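Local coordinates for protein D-lactate dehydrogenase (Fermentative) (Pseudomonas aeruginosa, PDB 6ABJ) that interconverts pyruvate and D-lactate with NADH/NAD+ as cofactor, as a tetrameric fermentative D-lactate dehydrogenase of the D-isomer specific 2-hydroxyacid dehydrogenase family, at residues Gly164-Gly169 with Val217-Pro222. Residues are numbered along the deposited sequence; the frame is centred on the assembly and turned at random.
Sequences GVIGTG and VSLHCP
G164-I166 and V217-L219 are the C-terminal parts of adjacent parallel strands, the axes of these short segments 4.9 Å apart at closest and inclined by 18°. Three backbone bonds fix the register: S218 N to G164 O (2.9 Å), I166 N to S218 O (3.1 Å, N-H...O 174°) and, just past the strand end, H220 N to I166 O (2.7 Å). V217 CA adds a C-H...O contact to G164 O, so this oxygen takes one N-H bond and a weaker C-H...O contact. At G167 the chain bends close to C221; a CB here would collide with H220 C and C221 N, and at the backbone angles of G167 it would also be jammed against I166 O, which by itself calls for glycine.

I166 carries most of the side-chain contact. Its CG1 branch is anti to the carbonyl carbon (chi1 -65°) and extended, bringing CD1 to V217 CG1 (3.7 Å) and L219 CD2 (3.8 Å) on one sheet face, while CG2 approaches C221 SG at 4.1 Å. On the V165 and S218 face, V165 CG1 lies obliquely by H220 CD2, and H220 NE2 reaches back to S218 OG in a weak, bent bond. H220 CB packs on G167 O, a buried carbonyl with no hydrogen-bond partner in the model.

This pairing joins the two halves of a Rossmann fold. G167 and G169 fit the GxGxxG dinucleotide-binding pattern. D190, which accepts a hydrogen bond from T168 N, and T248, which touches H220, bind NADH when it is present; none is bound to this chain. Helix 207-213 covers I166 and V217, F175 of helix 170-181 packs on V165, S218 and H220, and strands 185-189 and 243-247 continue the sheet on either side.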
ATOM      1  N   GLY B 164      12.864 -15.032  25.210  1.00 24.77           N
ATOM      2  CA  GLY B 164      13.429 -14.383  26.379  1.00 25.60           C
ATOM      3  C   GLY B 164      12.613 -13.183  26.787  1.00 27.29           C
ATOM      4  O   GLY B 164      12.447 -12.203  26.036  1.00 27.07           O
ATOM      5  N   VAL B 165      12.129 -13.247  28.026  1.00 26.93           N
ATOM      6  CA  VAL B 165      11.295 -12.228  28.603  1.00 26.90           C
ATOM      7  C   VAL B 165      12.095 -11.404  29.565  1.00 28.62           C
ATOM      8  O   VAL B 165      12.568 -11.929  30.623  1.00 30.61           O
ATOM      9  CB  VAL B 165      10.150 -12.877  29.342  1.00 28.91           C
ATOM     10  CG1 VAL B 165       9.182 -11.810  29.848  1.00 30.77           C
ATOM     11  CG2 VAL B 165       9.468 -13.890  28.449  1.00 28.88           C
ATOM     12  N   ILE B 166      12.276 -10.143  29.224  1.00 27.25           N
ATOM     13  CA  ILE B 166      13.004  -9.247  30.054  1.00 27.66           C
ATOM     14  C   ILE B 166      11.993  -8.424  30.867  1.00 28.70           C
ATOM     15  O   ILE B 166      11.338  -7.508  30.356  1.00 26.65           O
ATOM     16  CB  ILE B 166      13.926  -8.363  29.216  1.00 29.47           C
ATOM     17  CG1 ILE B 166      14.977  -9.268  28.556  1.00 29.22           C
ATOM     18  CG2 ILE B 166      14.663  -7.306  30.068  1.00 30.12           C
ATOM     19  CD1 ILE B 166      15.831  -8.513  27.593  1.00 29.03           C
ATOM     20  N   GLY B 167      11.883  -8.789  32.152  1.00 29.35           N
ATOM     21  CA  GLY B 167      10.906  -8.127  33.055  1.00 31.47           C
ATOM     22  C   GLY B 167       9.715  -9.015  33.216  1.00 31.73           C
ATOM     23  O   GLY B 167       8.946  -9.233  32.273  1.00 30.17           O
ATOM     24  N   THR B 168       9.556  -9.566  34.411  1.00 30.22           N
ATOM     25  CA  THR B 168       8.519 -10.547  34.650  1.00 30.79           C
ATOM     26  C   THR B 168       7.472 -10.069  35.649  1.00 33.86           C
ATOM     27  O   THR B 168       6.877 -10.879  36.350  1.00 30.63           O
ATOM     28  CB  THR B 168       9.084 -11.921  35.049  1.00 32.71           C
ATOM     29  OG1 THR B 168       9.945 -11.816  36.218  1.00 34.71           O
ATOM     30  CG2 THR B 168       9.877 -12.507  33.881  1.00 35.18           C
ATOM     31  N   GLY B 169       7.210  -8.772  35.594  1.00 35.98           N
ATOM     32  CA  GLY B 169       5.994  -8.185  36.098  1.00 33.92           C
ATOM     33  C   GLY B 169       4.755  -8.720  35.461  1.00 33.88           C
ATOM     34  O   GLY B 169       4.759  -9.710  34.748  1.00 35.88           O
ATOM     35  N   VAL B 217      13.248 -11.878  21.741  1.00 23.63           N
ATOM     36  CA  VAL B 217      13.440 -11.132  23.002  1.00 23.63           C
ATOM     37  C   VAL B 217      12.320 -10.154  23.123  1.00 24.66           C
ATOM     38  O   VAL B 217      12.035  -9.456  22.167  1.00 23.06           O
ATOM     39  CB  VAL B 217      14.763 -10.409  22.976  1.00 25.24           C
ATOM     40  CG1 VAL B 217      14.909  -9.525  24.199  1.00 28.15           C
ATOM     41  CG2 VAL B 217      15.927 -11.358  22.853  1.00 26.36           C
ATOM     42  N   SER B 218      11.619 -10.089  24.292  1.00 23.65           N
ATOM     43  CA  SER B 218      10.533  -9.179  24.393  1.00 24.72           C
ATOM     44  C   SER B 218      10.751  -8.361  25.675  1.00 26.64           C
ATOM     45  O   SER B 218      11.008  -8.943  26.692  1.00 25.23           O
ATOM     46  CB  SER B 218       9.185  -9.884  24.445  1.00 24.68           C
ATOM     47  OG  SER B 218       8.127  -8.964  24.364  1.00 25.26           O
ATOM     48  N   LEU B 219      10.668  -7.024  25.556  1.00 27.79           N
ATOM     49  CA  LEU B 219      10.904  -6.139  26.684  1.00 29.15           C
ATOM     50  C   LEU B 219       9.605  -5.837  27.437  1.00 31.32           C
ATOM     51  O   LEU B 219       8.615  -5.342  26.864  1.00 29.62           O
ATOM     52  CB  LEU B 219      11.536  -4.845  26.220  1.00 29.89           C
ATOM     53  CG  LEU B 219      12.762  -4.999  25.367  1.00 30.91           C
ATOM     54  CD1 LEU B 219      13.281  -3.699  24.769  1.00 30.06           C
ATOM     55  CD2 LEU B 219      13.878  -5.602  26.196  1.00 31.05           C
ATOM     56  N   HIS B 220       9.637  -6.115  28.741  1.00 34.42           N
ATOM     57  CA  HIS B 220       8.544  -5.754  29.614  1.00 38.16           C
ATOM     58  C   HIS B 220       8.992  -5.207  30.981  1.00 43.02           C
ATOM     59  O   HIS B 220       8.226  -5.263  31.927  1.00 47.31           O
ATOM     60  CB  HIS B 220       7.684  -6.964  29.847  1.00 35.27           C
ATOM     61  CG  HIS B 220       7.184  -7.572  28.580  1.00 35.49           C
ATOM     62  ND1 HIS B 220       6.040  -7.140  27.935  1.00 34.32           N
ATOM     63  CD2 HIS B 220       7.702  -8.565  27.827  1.00 31.85           C
ATOM     64  CE1 HIS B 220       5.874  -7.858  26.844  1.00 34.39           C
ATOM     65  NE2 HIS B 220       6.860  -8.740  26.774  1.00 35.70           N
ATOM     66  N   CYS B 221      10.195  -4.669  31.070  1.00 41.15           N
ATOM     67  CA  CYS B 221      10.656  -4.120  32.333  1.00 44.34           C
ATOM     68  C   CYS B 221      10.300  -2.630  32.410  1.00 49.26           C
ATOM     69  O   CYS B 221      10.249  -1.942  31.362  1.00 41.03           O
ATOM     70  CB  CYS B 221      12.148  -4.325  32.464  1.00 45.95           C
ATOM     71  SG  CYS B 221      13.052  -3.697  31.004  1.00 44.30           S
ATOM     72  N   PRO B 222      10.069  -2.112  33.651  1.00 48.03           N
ATOM     73  CA  PRO B 222       9.926  -0.681  33.860  1.00 44.31           C
ATOM     74  C   PRO B 222      11.111   0.116  33.372  1.00 40.17           C
ATOM     75  O   PRO B 222      12.282  -0.361  33.370  1.00 39.33           O
ATOM     76  CB  PRO B 222       9.798  -0.561  35.416  1.00 48.98           C
ATOM     77  CG  PRO B 222       9.148  -1.859  35.809  1.00 49.51           C
ATOM     78  CD  PRO B 222       9.854  -2.867  34.908  1.00 50.58           C
TER